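Local coordinates for protein major mite allergen Der p 23 (Dermatophagoides pteronyssinus, PDB 4ZCE) that acts as a major house dust mite allergen that binds IgE and, despite its peritrophin-like chitin-binding fold, does not bind chitin in vitro, at residues E6-S9 and Y13-D16; K22-S27 and A31-C36. All coordinates share one frame; numbering follows the deposited sequence.

In this small domain two contacts follow one another along the chain. From the N terminus, contact 1 comes first: the loop at 6-9 folds back onto strand 12-15, closing a short loop through residues 10-12. The chain then passes through strand 22-27, turns, and returns as strand 30-35, which contact 2 joins into a hairpin. The two contacts neither nest nor cross, yet they share one antiparallel sheet, since strands 12-15 and 22-27 are neighbours. The Cys7-Cys26 disulfide and a probable hydrogen bond between Asp16 OD2 and His33 NE2 tie contact 1 directly to contact 2.

Contact 1. Residues E6-S9 and Y13-D16; sequences ECPS and YFAD
Pro8 sets one edge of its pyrrolidine, led by CD, on the face of the Phe14 ring, a compact example of how a proline can cover an aromatic side chain on the surface of a small domain. The main interaction is a CH-pi contact. Pro8 CD sits 3.7 Å from the centroid of the Phe14 ring and only 8° off the ring normal, so this methylene stands over the middle of the face. The remainder of the pyrrolidine leans toward one side of the benzene ring, with Pro8 CG 3.9 Å from Phe14 CE1 and Pro8 CB 4.1 Å from the same CE1. The two side chains approach from opposite directions, and Phe14 reaches the proline because its CG lies beside the backbone N, anti to the carbonyl carbon (chi1 -56°).

A second, looser kind of contact comes from Ser9. Its OG lies near the plane of the Phe14 ring, at the edge, 3.8 Å from Phe14 CZ, while Ser9 CB is 4.0 Å from that same CZ. This is van der Waals packing around the far end of the ring; no hydrogen bond joins the two segments.

The neighbouring fold completes the setting. Phe14 also touches Cys26 and Phe5. It pairs through its backbone with Tyr24, placing it in the three-stranded sheet, and strand 12-15 lies within the region important for IgE binding.

Carbons next to a proline nitrogen carry slightly electropositive hydrogens, which suit the electron-rich face of a phenyl ring. With 140 Å² buried in all, this modest apolar contact lays the N-terminal loop against the first strand of the sheet; Cys7, next to Pro8, carries the disulfide to Cys26, so the same loop is also joined covalently to strand 22-27.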
loop_
_atom_site.group_PDB
_atom_site.type_symbol
_atom_site.label_atom_id
_atom_site.label_comp_id
_atom_site.label_asym_id
_atom_site.label_seq_id
_atom_site.Cartn_x
_atom_site.Cartn_y
_atom_site.Cartn_z
ATOM N N GLU A 6 6.709 -17.355 5.987
ATOM C CA GLU A 6 6.904 -18.276 4.874
ATOM C C GLU A 6 5.854 -18.002 3.789
ATOM O O GLU A 6 4.647 -18.014 4.055
ATOM C CB GLU A 6 6.808 -19.722 5.374
ATOM C CG GLU A 6 7.206 -20.763 4.343
ATOM C CD GLU A 6 8.702 -20.843 4.111
ATOM O OE1 GLU A 6 9.473 -20.338 4.948
ATOM O OE2 GLU A 6 9.128 -21.433 3.084
ATOM N N CYS A 7 6.322 -17.775 2.565
ATOM C CA CYS A 7 5.430 -17.501 1.440
ATOM C C CYS A 7 4.521 -18.687 1.149
ATOM O O CYS A 7 5.018 -19.805 0.969
ATOM C CB CYS A 7 6.239 -17.183 0.185
ATOM S SG CYS A 7 6.929 -15.520 0.223
ATOM N N PRO A 8 3.193 -18.457 1.105
ATOM C CA PRO A 8 2.269 -19.532 0.709
ATOM C C PRO A 8 2.184 -19.753 -0.803
ATOM O O PRO A 8 1.768 -20.820 -1.256
ATOM C CB PRO A 8 0.923 -19.049 1.238
ATOM C CG PRO A 8 1.242 -18.025 2.253
ATOM C CD PRO A 8 2.458 -17.332 1.702
ATOM N N SER A 9 2.598 -18.757 -1.577
ATOM C CA SER A 9 2.601 -18.864 -3.023
ATOM C C SER A 9 3.869 -18.228 -3.549
ATOM O O SER A 9 4.507 -17.435 -2.865
ATOM C CB SER A 9 1.374 -18.162 -3.606
ATOM O OG SER A 9 0.195 -18.561 -2.925
ATOM N N TYR A 13 0.420 -11.305 -2.276
ATOM C CA TYR A 13 0.338 -10.288 -1.243
ATOM C C TYR A 13 -0.418 -10.901 -0.084
ATOM O O TYR A 13 -1.523 -11.416 -0.272
ATOM C CB TYR A 13 -0.441 -9.069 -1.747
ATOM C CG TYR A 13 0.297 -8.268 -2.787
ATOM C CD1 TYR A 13 0.387 -8.716 -4.100
ATOM C CD2 TYR A 13 0.906 -7.068 -2.461
ATOM C CE1 TYR A 13 1.083 -7.984 -5.056
ATOM C CE2 TYR A 13 1.605 -6.330 -3.410
ATOM C CZ TYR A 13 1.685 -6.792 -4.700
ATOM O OH TYR A 13 2.384 -6.038 -5.620
ATOM N N PHE A 14 0.175 -10.849 1.108
ATOM C CA PHE A 14 -0.364 -11.541 2.272
ATOM C C PHE A 14 -0.377 -10.693 3.519
ATOM O O PHE A 14 0.496 -9.863 3.753
ATOM C CB PHE A 14 0.435 -12.814 2.531
ATOM C CG PHE A 14 0.479 -13.723 1.344
ATOM C CD1 PHE A 14 -0.557 -14.598 1.098
ATOM C CD2 PHE A 14 1.527 -13.664 0.445
ATOM C CE1 PHE A 14 -0.528 -15.415 -0.009
ATOM C CE2 PHE A 14 1.553 -14.480 -0.655
ATOM C CZ PHE A 14 0.525 -15.347 -0.884
ATOM N N ALA A 15 -1.395 -10.917 4.330
ATOM C CA ALA A 15 -1.536 -10.206 5.576
ATOM C C ALA A 15 -0.367 -10.485 6.505
ATOM O O ALA A 15 0.221 -11.573 6.487
ATOM C CB ALA A 15 -2.819 -10.607 6.244
ATOM N N ASP A 16 -0.056 -9.485 7.323
ATOM C CA ASP A 16 0.821 -9.656 8.470
ATOM C C ASP A 16 -0.071 -9.922 9.681
ATOM O O ASP A 16 -0.723 -9.009 10.176
ATOM C CB ASP A 16 1.667 -8.400 8.690
ATOM C CG ASP A 16 2.607 -8.527 9.869
ATOM O OD1 ASP A 16 2.473 -9.503 10.639
ATOM O OD2 ASP A 16 3.476 -7.649 10.041
#

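Contact 2. Residues K22-S27 and A31-C36; sequences KFYICS and AVHKDC. With EDO (1,2-ethanediol), chain C.
The beta hairpin formed by strands 22-27 and 30-35 belongs to the three-stranded antiparallel sheet of this peritrophin-like domain and illustrates how a ladder sorts side chains onto two faces. Its hydrogen-bonded pairs are Phe23 with Lys34 and Ile25 with Val32. Each makes two backbone bonds, among them Lys34 N to Phe23 O at 2.8 Å and Ile25 N to Val32 O at 2.9 Å.

On the face bearing Lys22, Tyr24 and Cys26, the rings of Tyr24 and His33 form an offset stack, centroids 4.2 Å apart and planes at 8°; the Tyr24 ring also stacks with Phe5. With CG anti to the backbone N (chi1 -156°), His33 lays its ring along the neighbouring strand, where the edge carbon CD2 approaches Phe23 O in the ring plane at 3.3 Å. Its NE2 is hydrogen-bonded to Asp16, a pairing that probably steadies the ring's rotation and may favour an N-H at NE2. Lys22 and Asp35 run side by side, but Lys22 NZ stays 4.2 Å from Asp35 OD1, beyond a salt bridge. A 1,2-ethanediol, probably from the crystallisation liquor, spans them, taking a bond from Lys22 NZ through O1 and giving one from O2 to Asp35 OD2; O1 also lies over the His33 face opposite Tyr24.

On the other face, Lys34 CB stands over the Phe23 ring, 3.6 Å from its centroid, and Lys34 CG meets Ile25 CD1. Cys36 SG approaches the same phenyl ring obliquely and forms the disulfide to Cys49, while Trp42 stacks on Phe23.

Chemically, one face sets the Tyr24-His33 stack beside Lys22 and Asp35, whose ends a diol bridges in the crystal; the other packs lysine carbons on Phe23 and Ile25.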
loop_
_atom_site.group_PDB
_atom_site.type_symbol
_atom_site.label_atom_id
_atom_site.label_comp_id
_atom_site.label_asym_id
_atom_site.label_seq_id
_atom_site.Cartn_x
_atom_site.Cartn_y
_atom_site.Cartn_z
ATOM N N LYS A 22 0.545 -3.726 8.189
ATOM C CA LYS A 22 1.661 -4.257 7.411
ATOM C C LYS A 22 1.196 -5.437 6.578
ATOM O O LYS A 22 0.088 -5.940 6.742
ATOM C CB LYS A 22 2.816 -4.659 8.332
ATOM C CG LYS A 22 3.366 -3.477 9.143
ATOM C CD LYS A 22 4.597 -3.865 9.931
ATOM C CE LYS A 22 5.127 -2.695 10.736
ATOM N NZ LYS A 22 6.355 -3.034 11.476
ATOM N N PHE A 23 2.056 -5.856 5.658
ATOM C CA PHE A 23 1.785 -7.019 4.823
ATOM C C PHE A 23 3.084 -7.550 4.243
ATOM O O PHE A 23 4.151 -6.966 4.436
ATOM C CB PHE A 23 0.780 -6.660 3.711
ATOM C CG PHE A 23 1.239 -5.560 2.775
ATOM C CD1 PHE A 23 1.156 -4.233 3.148
ATOM C CD2 PHE A 23 1.737 -5.856 1.513
ATOM C CE1 PHE A 23 1.565 -3.224 2.284
ATOM C CE2 PHE A 23 2.131 -4.828 0.644
ATOM C CZ PHE A 23 2.037 -3.529 1.038
ATOM N N TYR A 24 2.994 -8.672 3.544
ATOM C CA TYR A 24 4.139 -9.285 2.908
ATOM C C TYR A 24 3.913 -9.411 1.408
ATOM O O TYR A 24 2.827 -9.763 0.954
ATOM C CB TYR A 24 4.412 -10.672 3.502
ATOM C CG TYR A 24 4.886 -10.635 4.937
ATOM C CD1 TYR A 24 3.989 -10.799 5.983
ATOM C CD2 TYR A 24 6.226 -10.441 5.246
ATOM C CE1 TYR A 24 4.415 -10.777 7.311
ATOM C CE2 TYR A 24 6.660 -10.423 6.564
ATOM C CZ TYR A 24 5.747 -10.583 7.591
ATOM O OH TYR A 24 6.200 -10.551 8.898
ATOM N N ILE A 25 4.956 -9.135 0.642
ATOM C CA ILE A 25 4.924 -9.368 -0.791
ATOM C C ILE A 25 5.869 -10.513 -1.097
ATOM O O ILE A 25 7.044 -10.480 -0.702
ATOM C CB ILE A 25 5.346 -8.119 -1.600
ATOM C CG1 ILE A 25 4.494 -6.910 -1.203
ATOM C CG2 ILE A 25 5.213 -8.409 -3.084
ATOM C CD1 ILE A 25 4.909 -5.601 -1.884
ATOM N N CYS A 26 5.342 -11.534 -1.768
ATOM C CA CYS A 26 6.129 -12.695 -2.163
ATOM C C CYS A 26 6.480 -12.619 -3.644
ATOM O O CYS A 26 5.631 -12.323 -4.485
ATOM C CB CYS A 26 5.375 -13.993 -1.864
ATOM S SG CYS A 26 5.253 -14.357 -0.079
ATOM N N SER A 27 7.752 -12.873 -3.933
ATOM C CA SER A 27 8.245 -12.969 -5.298
ATOM C C SER A 27 9.236 -14.137 -5.343
ATOM O O SER A 27 10.231 -14.141 -4.606
ATOM C CB SER A 27 8.917 -11.656 -5.695
ATOM O OG SER A 27 9.392 -11.727 -7.028
ATOM N N ALA A 31 9.960 -13.361 0.613
ATOM C CA ALA A 31 9.055 -12.340 1.136
ATOM C C ALA A 31 9.751 -11.023 1.469
ATOM O O ALA A 31 10.881 -11.002 1.964
ATOM C CB ALA A 31 8.339 -12.858 2.366
ATOM N N VAL A 32 9.033 -9.932 1.241
ATOM C CA VAL A 32 9.425 -8.604 1.687
ATOM C C VAL A 32 8.306 -8.039 2.553
ATOM O O VAL A 32 7.151 -8.068 2.165
ATOM C CB VAL A 32 9.650 -7.691 0.480
ATOM C CG1 VAL A 32 9.742 -6.205 0.880
ATOM C CG2 VAL A 32 10.896 -8.161 -0.272
ATOM N N HIS A 33 8.665 -7.531 3.725
ATOM C CA HIS A 33 7.715 -6.960 4.673
ATOM C C HIS A 33 7.484 -5.487 4.335
ATOM O O HIS A 33 8.442 -4.719 4.187
ATOM C CB HIS A 33 8.315 -7.079 6.077
ATOM C CG HIS A 33 7.312 -7.070 7.174
ATOM N ND1 HIS A 33 7.681 -7.070 8.502
ATOM C CD2 HIS A 33 5.960 -7.076 7.161
ATOM C CE1 HIS A 33 6.603 -7.078 9.258
ATOM N NE2 HIS A 33 5.542 -7.080 8.469
ATOM N N LYS A 34 6.219 -5.092 4.213
ATOM C CA LYS A 34 5.848 -3.737 3.788
ATOM C C LYS A 34 4.887 -3.064 4.759
ATOM O O LYS A 34 4.166 -3.729 5.504
ATOM C CB LYS A 34 5.168 -3.778 2.423
ATOM C CG LYS A 34 6.076 -4.166 1.261
ATOM C CD LYS A 34 7.199 -3.171 1.116
ATOM C CE LYS A 34 7.716 -3.141 -0.297
ATOM N NZ LYS A 34 8.903 -2.250 -0.419
ATOM N N ASP A 35 4.883 -1.729 4.725
ATOM C CA ASP A 35 3.948 -0.898 5.493
ATOM C C ASP A 35 2.867 -0.321 4.602
ATOM O O ASP A 35 3.142 0.109 3.491
ATOM C CB ASP A 35 4.685 0.287 6.111
ATOM C CG ASP A 35 5.754 -0.140 7.084
ATOM O OD1 ASP A 35 5.403 -0.743 8.108
ATOM O OD2 ASP A 35 6.942 0.151 6.833
ATOM N N CYS A 36 1.637 -0.287 5.103
ATOM C CA CYS A 36 0.593 0.494 4.458
ATOM C C CYS A 36 0.825 1.966 4.756
ATOM O O CYS A 36 1.351 2.311 5.814
ATOM C CB CYS A 36 -0.786 0.101 4.971
ATOM S SG CYS A 36 -1.398 -1.471 4.301
HETATM C C1 EDO C . 7.847 -3.223 8.123
HETATM O O1 EDO C . 8.110 -4.008 9.272
HETATM C C2 EDO C . 8.478 -1.909 8.482
HETATM O O2 EDO C . 9.196 -1.510 7.337
#